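Local coordinates for N-terminal acetyltransferase B complex subunit MDM20 (Candida albicans, PDB 5K04) that serves as the auxiliary subunit of the NatB N-terminal acetyltransferase complex, in which it holds the catalytic subunit NAT3, at the interface of chains A and B. Residues are numbered along the deposited sequence; one frame, centred on the assembly and turned at random. Chains: chain A, Uncharacterized protein; chain B, N-terminal acetyltransferase B complex subunit NAT3.

Contact 1: the interface of chains A and B. Residues chain A 476, 479, 494-495, 498; chain B 9, 29, 33, 36-37.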
ATOM      1  N   ILE A 476       3.708 -12.138  -4.403  1.00 41.08           N
ATOM      2  CA  ILE A 476       4.724 -11.829  -3.396  1.00 39.68           C
ATOM      3  C   ILE A 476       5.297 -13.102  -2.778  1.00 41.25           C
ATOM      4  O   ILE A 476       6.501 -13.174  -2.504  1.00 30.71           O
ATOM      5  CB  ILE A 476       4.189 -10.865  -2.324  1.00 41.02           C
ATOM      6  CG1 ILE A 476       5.383 -10.322  -1.542  1.00 43.51           C
ATOM      7  CG2 ILE A 476       3.193 -11.529  -1.371  1.00 38.79           C
ATOM      8  CD1 ILE A 476       6.264  -9.420  -2.365  1.00 34.56           C
ATOM      9  N   SER A 479       7.846 -14.152  -5.210  1.00 43.70           N
ATOM     10  CA  SER A 479       8.967 -13.221  -5.074  1.00 45.25           C
ATOM     11  C   SER A 479       9.869 -13.591  -3.893  1.00 45.26           C
ATOM     12  O   SER A 479      11.102 -13.542  -4.002  1.00 26.97           O
ATOM     13  CB  SER A 479       8.422 -11.795  -4.916  1.00 39.93           C
ATOM     14  OG  SER A 479       7.623 -11.437  -6.032  1.00 39.88           O
ATOM     15  N   GLY A 494      12.216  -6.504   2.562  1.00 38.34           N
ATOM     16  CA  GLY A 494      11.136  -5.705   2.010  1.00 32.60           C
ATOM     17  C   GLY A 494      10.059  -6.534   1.328  1.00 38.14           C
ATOM     18  O   GLY A 494       8.884  -6.167   1.355  1.00 30.52           O
ATOM     19  N   PHE A 495      10.439  -7.652   0.691  1.00 35.10           N
ATOM     20  CA  PHE A 495       9.426  -8.571   0.165  1.00 36.08           C
ATOM     21  C   PHE A 495       8.587  -9.145   1.299  1.00 32.10           C
ATOM     22  O   PHE A 495       7.355  -9.185   1.226  1.00 23.48           O
ATOM     23  CB  PHE A 495      10.068  -9.724  -0.608  1.00 37.28           C
ATOM     24  CG  PHE A 495      10.793  -9.322  -1.860  1.00 37.38           C
ATOM     25  CD1 PHE A 495      10.649  -8.057  -2.403  1.00 43.85           C
ATOM     26  CD2 PHE A 495      11.622 -10.228  -2.496  1.00 41.08           C
ATOM     27  CE1 PHE A 495      11.321  -7.705  -3.555  1.00 46.11           C
ATOM     28  CE2 PHE A 495      12.304  -9.876  -3.657  1.00 45.70           C
ATOM     29  CZ  PHE A 495      12.153  -8.616  -4.182  1.00 39.69           C
ATOM     30  N   PHE A 498       6.411  -6.485   2.884  1.00 42.26           N
ATOM     31  CA  PHE A 498       5.329  -6.195   1.949  1.00 39.62           C
ATOM     32  C   PHE A 498       4.218  -7.225   2.090  1.00 37.01           C
ATOM     33  O   PHE A 498       3.043  -6.877   2.247  1.00 24.34           O
ATOM     34  CB  PHE A 498       5.873  -6.181   0.516  1.00 45.68           C
ATOM     35  CG  PHE A 498       4.902  -5.632  -0.508  1.00 45.16           C
ATOM     36  CD1 PHE A 498       4.016  -6.466  -1.162  1.00 44.51           C
ATOM     37  CD2 PHE A 498       4.886  -4.283  -0.822  1.00 44.58           C
ATOM     38  CE1 PHE A 498       3.122  -5.963  -2.103  1.00 38.07           C
ATOM     39  CE2 PHE A 498       3.987  -3.767  -1.763  1.00 42.60           C
ATOM     40  CZ  PHE A 498       3.112  -4.606  -2.405  1.00 37.81           C
TER
ATOM     41  N   MET B   9      10.707  -2.763  -2.030  1.00 47.40           N
ATOM     42  CA  MET B   9       9.320  -3.117  -2.302  1.00 38.33           C
ATOM     43  C   MET B   9       8.318  -2.213  -1.592  1.00 41.62           C
ATOM     44  O   MET B   9       7.287  -1.844  -2.166  1.00 27.74           O
ATOM     45  CB  MET B   9       9.096  -4.571  -1.883  1.00 42.64           C
ATOM     46  CG  MET B   9       8.270  -5.329  -2.866  1.00 42.08           C
ATOM     47  SD  MET B   9       8.774  -4.942  -4.503  1.00 22.03           S
ATOM     48  CE  MET B   9       7.400  -5.619  -5.245  1.00 32.76           C
ATOM     49  N   VAL B  29       2.793  -6.375  -8.724  1.00 41.50           N
ATOM     50  CA  VAL B  29       3.787  -6.743  -7.716  1.00 44.77           C
ATOM     51  C   VAL B  29       4.906  -7.593  -8.323  1.00 44.00           C
ATOM     52  O   VAL B  29       6.095  -7.372  -8.054  1.00 30.63           O
ATOM     53  CB  VAL B  29       3.071  -7.460  -6.559  1.00 44.07           C
ATOM     54  CG1 VAL B  29       4.042  -8.152  -5.601  1.00 33.39           C
ATOM     55  CG2 VAL B  29       2.177  -6.465  -5.828  1.00 43.36           C
ATOM     56  N   SER B  33       8.966  -6.751  -8.383  1.00 43.33           N
ATOM     57  CA  SER B  33       9.807  -7.655  -7.607  1.00 43.12           C
ATOM     58  C   SER B  33      10.796  -8.401  -8.503  1.00 40.37           C
ATOM     59  O   SER B  33      11.910  -8.720  -8.069  1.00 30.04           O
ATOM     60  CB  SER B  33       8.930  -8.641  -6.835  1.00 34.00           C
ATOM     61  OG  SER B  33       8.325  -9.542  -7.747  1.00 28.68           O
ATOM     62  N   LEU B  36      13.722  -6.171  -8.969  1.00 34.38           N
ATOM     63  CA  LEU B  36      14.517  -6.198  -7.746  1.00 41.41           C
ATOM     64  C   LEU B  36      15.246  -7.520  -7.575  1.00 41.98           C
ATOM     65  O   LEU B  36      16.302  -7.558  -6.936  1.00 26.51           O
ATOM     66  CB  LEU B  36      13.639  -5.933  -6.527  1.00 32.08           C
ATOM     67  CG  LEU B  36      13.016  -4.536  -6.505  1.00 37.34           C
ATOM     68  CD1 LEU B  36      11.946  -4.484  -5.440  1.00 34.87           C
ATOM     69  CD2 LEU B  36      14.047  -3.436  -6.272  1.00 34.04           C
ATOM     70  N   ILE B  37      14.710  -8.609  -8.139  1.00 42.69           N
ATOM     71  CA  ILE B  37      15.351  -9.910  -7.978  1.00 39.26           C
ATOM     72  C   ILE B  37      16.507 -10.059  -8.960  1.00 38.68           C
ATOM     73  O   ILE B  37      17.612 -10.466  -8.577  1.00 29.35           O
ATOM     74  CB  ILE B  37      14.312 -11.043  -8.124  1.00 45.10           C
ATOM     75  CG1 ILE B  37      13.504 -11.192  -6.831  1.00 45.58           C
ATOM     76  CG2 ILE B  37      14.980 -12.382  -8.470  1.00 32.44           C
ATOM     77  CD1 ILE B  37      12.148 -11.819  -7.049  1.00 44.55           C
TER
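The ring of A:Phe495 is met by chain B mainly around its rim. B:Met9 CB and B:Leu36 CD1 lie at its edge, in the ring plane. B:Met9 CG sits slightly off that plane, 3.6 Å from A:Phe495 CD1. Further round, the methyl B:Leu36 CD1 is 3.8 Å from A:Phe495 CE1. B:Ile37 reaches the other flank, with its CG1 3.6 Å from A:Phe495 CE2. The A:Phe495 ring is thus set between residues of the 3-10 helix 9-14 and the helix 29-38 of NAT3. Its CG is anti to the carbonyl carbon (chi1 -65°), which sends the ring out from helix 489-503 toward chain B.

A:Phe498 lies one turn further along that helix. Its CG is instead anti to the backbone N (chi1 -169°), and its ring reaches B:Met9 and B:Val29. Both approach from the same side of the ring plane. B:Met9 CG lies over the rim, and the methyl B:Val29 CG2 is 3.9 Å from A:Phe498 CE1. The B:Met9 chain, bent at its second torsion, touches both phenylalanines through CG. A:Ile476 adds a looser methyl contact to B:Val29 CG1.

Among these largely apolar contacts a pair of serines meets tip to tip. The hydroxyls A:Ser479 OG and B:Ser33 OG are hydrogen-bonded at 2.6 Å, with no donor assigned. B:Ser33 also gives a bond to its own helix, which may leave its oxygen to accept from A:Ser479. In that bond B:Ser33 OG is 3.1 Å from the backbone oxygen B:Val29 O, tilted 28° from the carbonyl plane.

Contact 2: the interface of chains A and B. Residues chain A 277, 308, 310, 314; chain B 2, 48, 84, 87.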
ATOM      1  N   ARG A 277      21.639  22.549  -8.885  1.00 53.34           N
ATOM      2  CA  ARG A 277      20.660  22.620  -7.804  1.00 51.87           C
ATOM      3  C   ARG A 277      21.277  22.191  -6.479  1.00 48.29           C
ATOM      4  O   ARG A 277      21.225  22.929  -5.488  1.00 48.21           O
ATOM      5  CB  ARG A 277      19.446  21.753  -8.146  1.00 45.83           C
ATOM      6  CG  ARG A 277      18.449  21.537  -7.000  1.00 48.34           C
ATOM      7  CD  ARG A 277      17.024  21.287  -7.524  1.00 45.82           C
ATOM      8  NE  ARG A 277      16.124  20.877  -6.446  1.00 48.61           N
ATOM      9  CZ  ARG A 277      15.971  19.619  -6.028  1.00 54.33           C
ATOM     10  NH1 ARG A 277      16.657  18.645  -6.601  1.00 48.66           N
ATOM     11  NH2 ARG A 277      15.144  19.332  -5.028  1.00 55.57           N
ATOM     12  N   LYS A 308      11.206  27.245 -11.202  1.00 49.59           N
ATOM     13  CA  LYS A 308      11.054  25.807 -11.013  1.00 44.15           C
ATOM     14  C   LYS A 308      10.108  25.529  -9.853  1.00 44.69           C
ATOM     15  O   LYS A 308      10.186  26.165  -8.797  1.00 36.42           O
ATOM     16  CB  LYS A 308      12.405  25.131 -10.752  1.00 34.33           C
ATOM     17  CG  LYS A 308      13.485  25.526 -11.769  1.00 47.18           C
ATOM     18  CD  LYS A 308      13.141  25.099 -13.196  1.00 44.39           C
ATOM     19  CE  LYS A 308      14.338  25.316 -14.127  1.00 46.27           C
ATOM     20  NZ  LYS A 308      14.153  24.757 -15.505  1.00 54.90           N
ATOM     21  N   CYS A 310      10.140  23.341  -7.789  1.00 54.17           N
ATOM     22  CA  CYS A 310      10.842  22.856  -6.604  1.00 54.20           C
ATOM     23  C   CYS A 310      11.199  23.963  -5.616  1.00 47.10           C
ATOM     24  O   CYS A 310      11.381  23.656  -4.432  1.00 40.68           O
ATOM     25  CB  CYS A 310      12.121  22.101  -7.006  1.00 53.36           C
ATOM     26  SG  CYS A 310      13.438  23.028  -7.771  1.00 30.14           S
ATOM     27  N   ASP A 314      12.280  23.373  -1.546  1.00 46.60           N
ATOM     28  CA  ASP A 314      13.703  23.360  -1.240  1.00 43.57           C
ATOM     29  C   ASP A 314      14.068  24.410  -0.178  1.00 46.58           C
ATOM     30  O   ASP A 314      14.858  24.132   0.733  1.00 36.68           O
ATOM     31  CB  ASP A 314      14.490  23.576  -2.537  1.00 42.50           C
ATOM     32  CG  ASP A 314      14.400  22.375  -3.515  1.00 41.05           C
ATOM     33  OD1 ASP A 314      13.813  21.324  -3.166  1.00 32.25           O
ATOM     34  OD2 ASP A 314      14.940  22.490  -4.640  1.00 31.52           O
TER
ATOM     35  N   THR B   2      18.592  16.397  -4.897  1.00 59.67           N
ATOM     36  CA  THR B   2      18.238  14.984  -4.968  1.00 51.28           C
ATOM     37  C   THR B   2      19.373  14.122  -4.435  1.00 41.23           C
ATOM     38  O   THR B   2      20.562  14.456  -4.560  1.00 29.41           O
ATOM     39  CB  THR B   2      17.878  14.539  -6.421  1.00 48.58           C
ATOM     40  OG1 THR B   2      19.014  13.982  -7.082  1.00 56.46           O
ATOM     41  CG2 THR B   2      17.336  15.726  -7.224  1.00 35.72           C
ATOM     42  N   GLU B  48      14.334  13.542  -1.925  1.00 48.18           N
ATOM     43  CA  GLU B  48      14.538  14.966  -1.720  1.00 44.05           C
ATOM     44  C   GLU B  48      14.460  15.343  -0.246  1.00 45.04           C
ATOM     45  O   GLU B  48      13.705  14.760   0.536  1.00 40.90           O
ATOM     46  CB  GLU B  48      13.506  15.819  -2.490  1.00 39.62           C
ATOM     47  CG  GLU B  48      13.395  15.520  -3.955  1.00 41.97           C
ATOM     48  CD  GLU B  48      14.687  15.774  -4.720  1.00 37.66           C
ATOM     49  OE1 GLU B  48      14.908  15.072  -5.734  1.00 26.94           O
ATOM     50  OE2 GLU B  48      15.450  16.679  -4.325  1.00 30.86           O
ATOM     51  N   TYR B  84       9.161  18.137  -9.020  1.00 41.34           N
ATOM     52  CA  TYR B  84      10.606  18.105  -9.239  1.00 41.86           C
ATOM     53  C   TYR B  84      10.971  17.906 -10.713  1.00 38.04           C
ATOM     54  O   TYR B  84      12.026  17.360 -11.031  1.00 28.83           O
ATOM     55  CB  TYR B  84      11.236  17.033  -8.347  1.00 35.35           C
ATOM     56  CG  TYR B  84      10.994  17.320  -6.868  1.00 36.41           C
ATOM     57  CD1 TYR B  84      11.731  18.295  -6.208  1.00 37.04           C
ATOM     58  CD2 TYR B  84      10.020  16.652  -6.141  1.00 32.58           C
ATOM     59  CE1 TYR B  84      11.516  18.596  -4.881  1.00 39.67           C
ATOM     60  CE2 TYR B  84       9.800  16.953  -4.788  1.00 31.46           C
ATOM     61  CZ  TYR B  84      10.555  17.935  -4.173  1.00 33.88           C
ATOM     62  OH  TYR B  84      10.370  18.255  -2.855  1.00 32.42           O
ATOM     63  N   ILE B  87      14.252  20.183 -13.898  1.00 47.18           N
ATOM     64  CA  ILE B  87      15.514  20.505 -13.235  1.00 48.97           C
ATOM     65  C   ILE B  87      16.525  19.387 -13.481  1.00 46.78           C
ATOM     66  O   ILE B  87      17.512  19.265 -12.747  1.00 32.68           O
ATOM     67  CB  ILE B  87      15.324  20.747 -11.722  1.00 44.36           C
ATOM     68  CG1 ILE B  87      14.684  19.519 -11.062  1.00 41.44           C
ATOM     69  CG2 ILE B  87      14.476  22.014 -11.470  1.00 40.16           C
ATOM     70  CD1 ILE B  87      14.562  19.632  -9.555  1.00 37.55           C
TER
HETATM   71  O   HOH W   1      12.350  19.907  -1.649  1.00 33.11           O
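A:Arg277 reaches across to B:Ile87 and B:Glu48 from the first turn of helix 277-289. From CB the chain leaves with CG anti to the backbone N (chi1 170°) and stays extended as far as NE. A:Arg277 CD is the first atom to meet chain B, 3.6 Å from the methyl B:Ile87 CD1. The same methyl lies over one face of the guanidinium, toward its rim.

A:Arg277 NE turns to its own chain and gives a hydrogen bond and salt bridge to the carboxylate oxygen A:Asp314 OD2 at 2.7 Å. A:Arg277 NH2 gives a bond to the other oxygen, A:Asp314 OD1, at 3.0 Å. This side-on, two-point grip uses the syn side of both oxygens and fixes the rotation of the guanidinium.

A:Arg277 NH2 also points at NAT3, where it forms a salt bridge with B:Glu48 OE2 at 2.8 Å. The bond is fairly straight (160° at H) and lies in the guanidinium plane. It meets the glutamate from above the carboxylate plane, 57° out of it. NH1 adds a weak bond to the same oxygen. The arginine charge is thus shared by two carboxylates, which may ease their mutual repulsion.

B:Ile87 also packs its CG2 methyl against the chain of A:Lys308, 3.7 Å from A:Lys308 CG. B:Ile87 lies next to B:Gly88, in the RxxGxA pyrophosphate-binding loop of the GNAT fold, so this packing lies beside the CoA site.

B:Tyr84 carries B:Glu48 CG over the centre of one ring face. Its phenol B:Tyr84 OH is 2.8 Å from water 1, and that water is 2.5 Å from A:Asp314 OD1.

Contact 1 and contact 2 lie about 29 Å apart, measured between the centres of their C-alpha atoms. They share no residue and no helix or strand on either chain. Contact 1 is mostly apolar and joins two adjacent helices in the middle of MDM20, 456-485 and 489-503, to the helix 29-38 region of NAT3. Contact 2 combines a salt bridge with apolar packing and comes from an earlier stretch of MDM20, near strand 43-48 and the CoA-binding loop of NAT3. Two such separated points should fix the orientation of the catalytic subunit as well as its position. Contact 2 may also steady the cofactor loop.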